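PDB 3UIF: sulfonate ABC transporter, periplasmic sulfonate-binding protein SsuA from Methylobacillus flagellatus, which probably binds sulfonates or related sulfate esters in the periplasm and delivers them to an ABC transporter for uptake. Local coordinates for residues D70-D76 with M201-R207; V89-P94 with M304-V310. One frame throughout, in Å; residues are numbered along the deposited sequence.

After the first strands of the sheet, 6-17 to 44-51, the chain lays down strand 71-75, passes through helix 77-85 and returns as strand 89-94. It then builds the separate five-stranded sheet before coming back as strand 202-207. Contact 1 closes that long excursion by pairing 202-207 antiparallel to 71-75. Contact 2 closes a longer loop, when residues 304-310, near the C-terminal end, reach strand 89-94. The segments alternate along the chain, so the two loops cross. Both contacts share one sheet: strand 202-207 has 71-75 and 89-94 as neighbours, with Val-204 N 2.7 Å from Ala-93 O. Trp-205 of contact 1 also packs on Val-89 and Met-304 of contact 2.

Contact 1 of 2, residues D70-D76 with M201-R207; sequences DFGIYGD and MGGVWAR
Met-201, a selenomethionine, meets Asp-76 mainly through its backbone; the carboxylate OD1 of Asp-76 is bonded to His-281. Gly-202 follows, its CA 3.7 Å from Tyr-74 O. Gly-203 and Tyr-74 form a hydrogen-bonded antiparallel pair, with Gly-203 N 3.1 Å from Tyr-74 O and a nearly straight bond (176°). Val-204 lies beside Ile-73, CG2 to CG1 3.8 Å, pointing the same way. Its other methyl, CG1, reaches Phe-71 CD1. This ladder joins strand 202-207 to 71-75 in the mixed sheet of one lobe, as in the two-lobed periplasmic binding proteins. Trp-205 pairs with Gly-72, and each N is 2.8 Å from the other's O. On the other face of the sheet from Val-204, the edge of the Tyr-74 ring points at the indole face in an offset T-shaped stack, planes at 90° and centroids 5.5 Å apart. Tyr-74 OH is bonded to Asn-61. Ala-206 sets CB 3.5 Å from Phe-71 CE1. Arg-207 N bonds Asp-70 O. The arginine chain bends at chi3 (41°), and NH2 meets the anti side of Asp-70 OD1 at 2.7 Å in a salt bridge. Arg-207 NE is bonded to Ile-69 O, while Asp-70 OD2 accepts from Arg-9 N.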
ATOM      1  N   ASP A  70       4.910  16.301  -9.050  1.00 45.91           N
ATOM      2  CA  ASP A  70       6.306  16.096  -8.703  1.00 45.18           C
ATOM      3  C   ASP A  70       6.493  14.890  -7.816  1.00 44.19           C
ATOM      4  O   ASP A  70       7.432  14.121  -7.996  1.00 43.84           O
ATOM      5  CB  ASP A  70       6.854  17.345  -8.025  1.00 45.98           C
ATOM      6  CG  ASP A  70       6.638  18.592  -8.858  1.00 47.34           C
ATOM      7  OD1 ASP A  70       6.846  18.534 -10.086  1.00 48.03           O
ATOM      8  OD2 ASP A  70       6.243  19.626  -8.294  1.00 48.91           O
ATOM      9  N   PHE A  71       5.582  14.739  -6.860  1.00 43.44           N
ATOM     10  CA  PHE A  71       5.587  13.643  -5.921  1.00 42.07           C
ATOM     11  C   PHE A  71       4.214  13.042  -5.846  1.00 41.78           C
ATOM     12  O   PHE A  71       3.227  13.713  -6.140  1.00 42.71           O
ATOM     13  CB  PHE A  71       5.975  14.146  -4.540  1.00 41.75           C
ATOM     14  CG  PHE A  71       7.414  14.516  -4.433  1.00 42.19           C
ATOM     15  CD1 PHE A  71       8.356  13.567  -4.073  1.00 41.20           C
ATOM     16  CD2 PHE A  71       7.831  15.813  -4.711  1.00 43.05           C
ATOM     17  CE1 PHE A  71       9.686  13.913  -3.981  1.00 41.87           C
ATOM     18  CE2 PHE A  71       9.163  16.164  -4.623  1.00 43.27           C
ATOM     19  CZ  PHE A  71      10.094  15.216  -4.267  1.00 43.00           C
ATOM     20  N   GLY A  72       4.157  11.786  -5.418  1.00 40.76           N
ATOM     21  CA  GLY A  72       2.898  11.072  -5.303  1.00 41.01           C
ATOM     22  C   GLY A  72       2.941  10.046  -4.193  1.00 39.56           C
ATOM     23  O   GLY A  72       3.807   9.189  -4.163  1.00 38.90           O
ATOM     24  N   ILE A  73       2.001  10.150  -3.268  1.00 39.70           N
ATOM     25  CA  ILE A  73       1.905   9.189  -2.201  1.00 38.29           C
ATOM     26  C   ILE A  73       0.781   8.207  -2.481  1.00 39.07           C
ATOM     27  O   ILE A  73      -0.393   8.494  -2.236  1.00 39.71           O
ATOM     28  CB  ILE A  73       1.722   9.856  -0.832  1.00 39.28           C
ATOM     29  CG1 ILE A  73       2.843  10.887  -0.599  1.00 38.86           C
ATOM     30  CG2 ILE A  73       1.734   8.775   0.245  1.00 38.50           C
ATOM     31  CD1 ILE A  73       2.595  11.873   0.529  1.00 40.43           C
ATOM     32  N   TYR A  74       1.154   7.048  -3.009  1.00 38.50           N
ATOM     33  CA  TYR A  74       0.175   6.030  -3.342  1.00 38.52           C
ATOM     34  C   TYR A  74       0.834   4.663  -3.399  1.00 38.13           C
ATOM     35  O   TYR A  74       1.997   4.530  -3.004  1.00 37.87           O
ATOM     36  CB  TYR A  74      -0.621   6.417  -4.605  1.00 39.70           C
ATOM     37  CG  TYR A  74       0.113   6.457  -5.937  1.00 40.14           C
ATOM     38  CD1 TYR A  74      -0.600   6.285  -7.131  1.00 41.18           C
ATOM     39  CD2 TYR A  74       1.491   6.661  -6.026  1.00 39.94           C
ATOM     40  CE1 TYR A  74       0.028   6.317  -8.366  1.00 42.02           C
ATOM     41  CE2 TYR A  74       2.127   6.689  -7.263  1.00 40.86           C
ATOM     42  CZ  TYR A  74       1.386   6.519  -8.431  1.00 41.88           C
ATOM     43  OH  TYR A  74       1.996   6.551  -9.670  1.00 42.73           O
ATOM     44  N   GLY A  75       0.100   3.650  -3.851  1.00 38.52           N
ATOM     45  CA  GLY A  75       0.579   2.264  -3.832  1.00 38.23           C
ATOM     46  C   GLY A  75       1.619   1.972  -4.894  1.00 38.75           C
ATOM     47  O   GLY A  75       1.931   2.828  -5.711  1.00 39.40           O
ATOM     48  N   ASP A  76       2.153   0.761  -4.892  1.00 39.45           N
ATOM     49  CA  ASP A  76       3.190   0.400  -5.859  1.00 39.71           C
ATOM     50  C   ASP A  76       2.642  -0.071  -7.195  1.00 41.27           C
ATOM     51  O   ASP A  76       3.371  -0.109  -8.189  1.00 41.77           O
ATOM     52  CB  ASP A  76       4.107  -0.690  -5.307  1.00 39.75           C
ATOM     53  CG  ASP A  76       3.336  -1.905  -4.781  1.00 40.35           C
ATOM     54  OD1 ASP A  76       3.995  -2.939  -4.527  1.00 40.28           O
ATOM     55  OD2 ASP A  76       2.083  -1.834  -4.603  1.00 40.10           O
HETATM   56  N   MSE A 201       2.476  -2.656  -0.402  1.00 37.13           N
HETATM   57  CA  MSE A 201       3.494  -1.623  -0.166  1.00 36.93           C
HETATM   58  C   MSE A 201       3.224  -0.339  -0.952  1.00 36.92           C
HETATM   59  O   MSE A 201       2.121  -0.131  -1.466  1.00 36.91           O
HETATM   60  CB  MSE A 201       4.859  -2.231  -0.472  1.00 37.33           C
HETATM   61  CG  MSE A 201       5.146  -3.413   0.451  1.00 37.63           C
HETATM   62 SE   MSE A 201       7.092  -3.708   0.586  1.00 37.75          SE
HETATM   63  CE  MSE A 201       7.112  -5.296   1.754  1.00 38.27           C
ATOM     64  N   GLY A 202       4.235   0.526  -1.031  1.00 36.57           N
ATOM     65  CA  GLY A 202       4.143   1.820  -1.696  1.00 36.69           C
ATOM     66  C   GLY A 202       4.785   2.908  -0.862  1.00 36.01           C
ATOM     67  O   GLY A 202       5.646   2.656  -0.013  1.00 36.08           O
ATOM     68  N   GLY A 203       4.355   4.137  -1.088  1.00 36.27           N
ATOM     69  CA  GLY A 203       4.952   5.262  -0.402  1.00 36.47           C
ATOM     70  C   GLY A 203       5.046   6.482  -1.282  1.00 36.07           C
ATOM     71  O   GLY A 203       4.160   6.737  -2.099  1.00 37.08           O
ATOM     72  N   VAL A 204       6.143   7.217  -1.112  1.00 36.74           N
ATOM     73  CA  VAL A 204       6.340   8.507  -1.742  1.00 37.42           C
ATOM     74  C   VAL A 204       7.147   8.336  -3.001  1.00 38.01           C
ATOM     75  O   VAL A 204       8.321   7.955  -2.959  1.00 38.27           O
ATOM     76  CB  VAL A 204       7.043   9.503  -0.807  1.00 37.66           C
ATOM     77  CG1 VAL A 204       7.256  10.829  -1.509  1.00 38.39           C
ATOM     78  CG2 VAL A 204       6.245   9.705   0.476  1.00 37.65           C
ATOM     79  N   TRP A 205       6.497   8.611  -4.123  1.00 38.76           N
ATOM     80  CA  TRP A 205       7.098   8.480  -5.444  1.00 39.53           C
ATOM     81  C   TRP A 205       7.444   9.829  -6.028  1.00 40.44           C
ATOM     82  O   TRP A 205       6.675  10.792  -5.931  1.00 40.64           O
ATOM     83  CB  TRP A 205       6.167   7.687  -6.371  1.00 40.09           C
ATOM     84  CG  TRP A 205       5.967   6.259  -5.924  1.00 39.58           C
ATOM     85  CD1 TRP A 205       5.059   5.775  -4.982  1.00 38.66           C
ATOM     86  CD2 TRP A 205       6.689   5.073  -6.392  1.00 39.82           C
ATOM     87  NE1 TRP A 205       5.178   4.414  -4.839  1.00 38.58           N
ATOM     88  CE2 TRP A 205       6.134   3.933  -5.655  1.00 39.35           C
ATOM     89  CE3 TRP A 205       7.709   4.850  -7.313  1.00 40.73           C
ATOM     90  CZ2 TRP A 205       6.592   2.642  -5.850  1.00 39.59           C
ATOM     91  CZ3 TRP A 205       8.165   3.539  -7.502  1.00 41.31           C
ATOM     92  CH2 TRP A 205       7.622   2.463  -6.777  1.00 40.54           C
ATOM     93  N   ALA A 206       8.619   9.913  -6.631  1.00 41.11           N
ATOM     94  CA  ALA A 206       9.103  11.165  -7.182  1.00 41.97           C
ATOM     95  C   ALA A 206       9.360  11.047  -8.674  1.00 43.28           C
ATOM     96  O   ALA A 206       9.872  10.019  -9.149  1.00 43.42           O
ATOM     97  CB  ALA A 206      10.365  11.588  -6.469  1.00 42.10           C
ATOM     98  N   ARG A 207       9.000  12.105  -9.406  1.00 44.12           N
ATOM     99  CA  ARG A 207       9.313  12.217 -10.823  1.00 45.43           C
ATOM    100  C   ARG A 207      10.840  12.250 -11.028  1.00 46.22           C
ATOM    101  O   ARG A 207      11.541  13.046 -10.414  1.00 46.30           O
ATOM    102  CB  ARG A 207       8.617  13.441 -11.412  1.00 46.39           C
ATOM    103  CG  ARG A 207       8.547  13.460 -12.928  1.00 47.96           C
ATOM    104  CD  ARG A 207       7.539  14.482 -13.440  1.00 48.81           C
ATOM    105  NE  ARG A 207       7.593  15.736 -12.689  1.00 48.73           N
ATOM    106  CZ  ARG A 207       8.461  16.728 -12.892  1.00 49.66           C
ATOM    107  NH1 ARG A 207       9.392  16.666 -13.840  1.00 50.74           N
ATOM    108  NH2 ARG A 207       8.398  17.798 -12.121  1.00 49.32           N
TER

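Contact 2 of 2, residues V89-P94 with M304-V310; sequences VQLVAP and MLNPHFV
Leu-91 and Leu-305 form a single backbone bridge: Leu-91 N donates to Met-304 O at 2.8 Å, almost along the C=O axis, and Asn-306 N donates to Leu-91 O at 3.2 Å. The same Leu-91 O also accepts from Tyr-274 OH. The two leucine side chains run side by side, with CD2 of Leu-91 4.0 Å from CD2 of Leu-305. Tyr-282 of helix 276-291 touches both.

Asn-306 carries the polar part. Its CG is anti to the backbone N (chi1 -170°), which turns the amide toward Gln-90. Asn-306 ND2 bonds Gln-90 OE1 at 2.8 Å, with the two amide planes 33° apart. Gln-90 NE2 is held in turn by Asn-208, so both ends of the glutamine amide are bonded. Further on, Val-92 CG1 packs 3.8 Å from Phe-309 CD2. Val-310 CG2 rests against Val-92 O, Ala-93 and the Pro-94 ring. A water donates to Val-92 O and Asn-306 O and accepts from Val-310 N, 2.9 Å away, so it bridges the bulge in 89-94 to the turn and the first turn of helix 308-316.

Val-92 and Ala-93 form a classic beta bulge opposite Val-204, where strand 89-94 turns a corner. Across from it, Asn-306 OD1 accepts from His-308 N at 3.1 Å, which makes an Asx-Pro turn leading into helix 308-316.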
ATOM      1  N   VAL A  89       9.401   7.465 -12.677  1.00 46.54           N
ATOM      2  CA  VAL A  89       9.136   7.711 -11.264  1.00 44.76           C
ATOM      3  C   VAL A  89       9.936   6.756 -10.359  1.00 44.03           C
ATOM      4  O   VAL A  89      10.212   5.617 -10.745  1.00 44.76           O
ATOM      5  CB  VAL A  89       7.600   7.669 -11.053  1.00 44.14           C
ATOM      6  CG1 VAL A  89       7.162   6.734  -9.940  1.00 42.86           C
ATOM      7  CG2 VAL A  89       7.048   9.071 -10.886  1.00 44.08           C
ATOM      8  N   GLN A  90      10.316   7.251  -9.180  1.00 43.11           N
ATOM      9  CA  GLN A  90      11.195   6.569  -8.210  1.00 43.16           C
ATOM     10  C   GLN A  90      10.538   6.512  -6.846  1.00 41.31           C
ATOM     11  O   GLN A  90       9.899   7.487  -6.434  1.00 40.84           O
ATOM     12  CB  GLN A  90      12.418   7.424  -7.941  1.00 43.20           C
ATOM     13  CG  GLN A  90      13.692   7.076  -8.627  1.00 44.42           C
ATOM     14  CD  GLN A  90      14.602   8.292  -8.620  1.00 45.97           C
ATOM     15  OE1 GLN A  90      15.230   8.607  -7.609  1.00 44.72           O
ATOM     16  NE2 GLN A  90      14.662   9.001  -9.756  1.00 46.32           N
ATOM     17  N   LEU A  91      10.756   5.425  -6.111  1.00 41.22           N
ATOM     18  CA  LEU A  91      10.354   5.372  -4.708  1.00 39.81           C
ATOM     19  C   LEU A  91      11.441   6.036  -3.845  1.00 39.70           C
ATOM     20  O   LEU A  91      12.566   5.513  -3.755  1.00 39.50           O
ATOM     21  CB  LEU A  91      10.105   3.928  -4.258  1.00 38.59           C
ATOM     22  CG  LEU A  91       9.651   3.728  -2.807  1.00 38.18           C
ATOM     23  CD1 LEU A  91       8.276   4.343  -2.556  1.00 37.78           C
ATOM     24  CD2 LEU A  91       9.627   2.245  -2.487  1.00 37.49           C
ATOM     25  N   VAL A  92      11.101   7.180  -3.228  1.00 38.30           N
ATOM     26  CA  VAL A  92      12.051   7.933  -2.382  1.00 38.81           C
ATOM     27  C   VAL A  92      11.766   7.826  -0.880  1.00 38.49           C
ATOM     28  O   VAL A  92      12.588   8.250  -0.062  1.00 38.89           O
ATOM     29  CB  VAL A  92      12.177   9.416  -2.780  1.00 39.59           C
ATOM     30  CG1 VAL A  92      12.807   9.554  -4.170  1.00 40.05           C
ATOM     31  CG2 VAL A  92      10.831  10.133  -2.681  1.00 39.36           C
ATOM     32  N   ALA A  93      10.603   7.272  -0.535  1.00 37.17           N
ATOM     33  CA  ALA A  93      10.241   6.950   0.848  1.00 37.25           C
ATOM     34  C   ALA A  93       9.130   5.887   0.887  1.00 36.74           C
ATOM     35  O   ALA A  93       7.955   6.197   0.621  1.00 36.55           O
ATOM     36  CB  ALA A  93       9.816   8.206   1.611  1.00 37.36           C
ATOM     37  N   PRO A  94       9.502   4.626   1.193  1.00 36.47           N
ATOM     38  CA  PRO A  94       8.531   3.558   1.361  1.00 36.51           C
ATOM     39  C   PRO A  94       7.682   3.857   2.591  1.00 35.98           C
ATOM     40  O   PRO A  94       8.230   4.296   3.606  1.00 35.91           O
ATOM     41  CB  PRO A  94       9.399   2.314   1.599  1.00 36.53           C
ATOM     42  CG  PRO A  94      10.762   2.667   1.116  1.00 37.00           C
ATOM     43  CD  PRO A  94      10.878   4.136   1.379  1.00 37.10           C
HETATM   44  N   MSE A 304      14.030   2.120 -10.216  1.00 49.59           N
HETATM   45  CA  MSE A 304      12.788   2.607  -9.633  1.00 48.08           C
HETATM   46  C   MSE A 304      12.902   2.764  -8.131  1.00 45.01           C
HETATM   47  O   MSE A 304      12.094   3.452  -7.518  1.00 43.74           O
HETATM   48  CB  MSE A 304      11.846   1.503 -10.065  1.00 47.35           C
HETATM   49  CG  MSE A 304      10.486   1.527  -9.412  1.00 44.86           C
HETATM   50 SE   MSE A 304       9.486   0.056 -10.265  1.00 51.09          SE
HETATM   51  CE  MSE A 304       7.797   0.599  -9.456  1.00 43.52           C
ATOM     52  N   LEU A 305      13.906   2.146  -7.517  1.00 46.57           N
ATOM     53  CA  LEU A 305      14.120   2.318  -6.086  1.00 44.18           C
ATOM     54  C   LEU A 305      15.352   3.156  -5.768  1.00 44.42           C
ATOM     55  O   LEU A 305      16.466   2.800  -6.155  1.00 45.52           O
ATOM     56  CB  LEU A 305      14.260   0.965  -5.400  1.00 43.82           C
ATOM     57  CG  LEU A 305      13.247  -0.143  -5.663  1.00 45.22           C
ATOM     58  CD1 LEU A 305      13.776  -1.418  -5.026  1.00 43.80           C
ATOM     59  CD2 LEU A 305      11.857   0.226  -5.163  1.00 41.37           C
ATOM     60  N   ASN A 306      15.152   4.260  -5.054  1.00 43.24           N
ATOM     61  CA  ASN A 306      16.250   5.111  -4.624  1.00 43.63           C
ATOM     62  C   ASN A 306      16.329   5.248  -3.098  1.00 42.60           C
ATOM     63  O   ASN A 306      15.601   6.050  -2.517  1.00 41.51           O
ATOM     64  CB  ASN A 306      16.131   6.481  -5.289  1.00 43.51           C
ATOM     65  CG  ASN A 306      17.368   7.339  -5.092  1.00 44.36           C
ATOM     66  OD1 ASN A 306      18.285   6.991  -4.348  1.00 45.14           O
ATOM     67  ND2 ASN A 306      17.391   8.473  -5.759  1.00 44.60           N
ATOM     68  N   PRO A 307      17.225   4.477  -2.446  1.00 43.08           N
ATOM     69  CA  PRO A 307      17.375   4.504  -0.982  1.00 42.44           C
ATOM     70  C   PRO A 307      18.193   5.674  -0.415  1.00 43.38           C
ATOM     71  O   PRO A 307      18.351   5.771   0.806  1.00 43.33           O
ATOM     72  CB  PRO A 307      18.092   3.176  -0.681  1.00 43.37           C
ATOM     73  CG  PRO A 307      18.908   2.928  -1.902  1.00 45.04           C
ATOM     74  CD  PRO A 307      18.124   3.482  -3.067  1.00 44.81           C
ATOM     75  N   HIS A 308      18.705   6.552  -1.272  1.00 43.95           N
ATOM     76  CA  HIS A 308      19.624   7.611  -0.820  1.00 45.24           C
ATOM     77  C   HIS A 308      19.030   8.610   0.154  1.00 44.31           C
ATOM     78  O   HIS A 308      19.722   9.072   1.062  1.00 45.09           O
ATOM     79  CB  HIS A 308      20.292   8.323  -2.013  1.00 46.62           C
ATOM     80  CG  HIS A 308      21.015   9.606  -1.641  1.00 47.15           C
ATOM     81  ND1 HIS A 308      22.162   9.618  -0.917  1.00 48.63           N
ATOM     82  CD2 HIS A 308      20.702  10.953  -1.907  1.00 48.54           C
ATOM     83  CE1 HIS A 308      22.572  10.905  -0.740  1.00 49.26           C
ATOM     84  NE2 HIS A 308      21.676  11.719  -1.345  1.00 48.67           N
ATOM     85  N   PHE A 309      17.752   8.941  -0.018  1.00 42.88           N
ATOM     86  CA  PHE A 309      17.091   9.967   0.797  1.00 42.57           C
ATOM     87  C   PHE A 309      16.683   9.528   2.210  1.00 41.88           C
ATOM     88  O   PHE A 309      16.741  10.333   3.151  1.00 42.01           O
ATOM     89  CB  PHE A 309      15.903  10.564   0.037  1.00 41.71           C
ATOM     90  CG  PHE A 309      16.296  11.168  -1.266  1.00 42.37           C
ATOM     91  CD1 PHE A 309      16.930  12.409  -1.307  1.00 43.25           C
ATOM     92  CD2 PHE A 309      16.093  10.475  -2.454  1.00 42.47           C
ATOM     93  CE1 PHE A 309      17.333  12.963  -2.520  1.00 44.20           C
ATOM     94  CE2 PHE A 309      16.485  11.026  -3.673  1.00 43.29           C
ATOM     95  CZ  PHE A 309      17.112  12.274  -3.704  1.00 44.20           C
ATOM     96  N   VAL A 310      16.264   8.270   2.345  1.00 41.24           N
ATOM     97  CA  VAL A 310      15.922   7.690   3.634  1.00 40.78           C
ATOM     98  C   VAL A 310      17.201   7.479   4.474  1.00 42.11           C
ATOM     99  O   VAL A 310      17.241   7.796   5.680  1.00 42.31           O
ATOM    100  CB  VAL A 310      15.134   6.382   3.435  1.00 40.19           C
ATOM    101  CG1 VAL A 310      15.165   5.501   4.684  1.00 40.14           C
ATOM    102  CG2 VAL A 310      13.713   6.692   2.974  1.00 38.89           C
TER
HETATM  103  O   HOH W   1      15.343   7.338  -0.242  1.00 42.30           O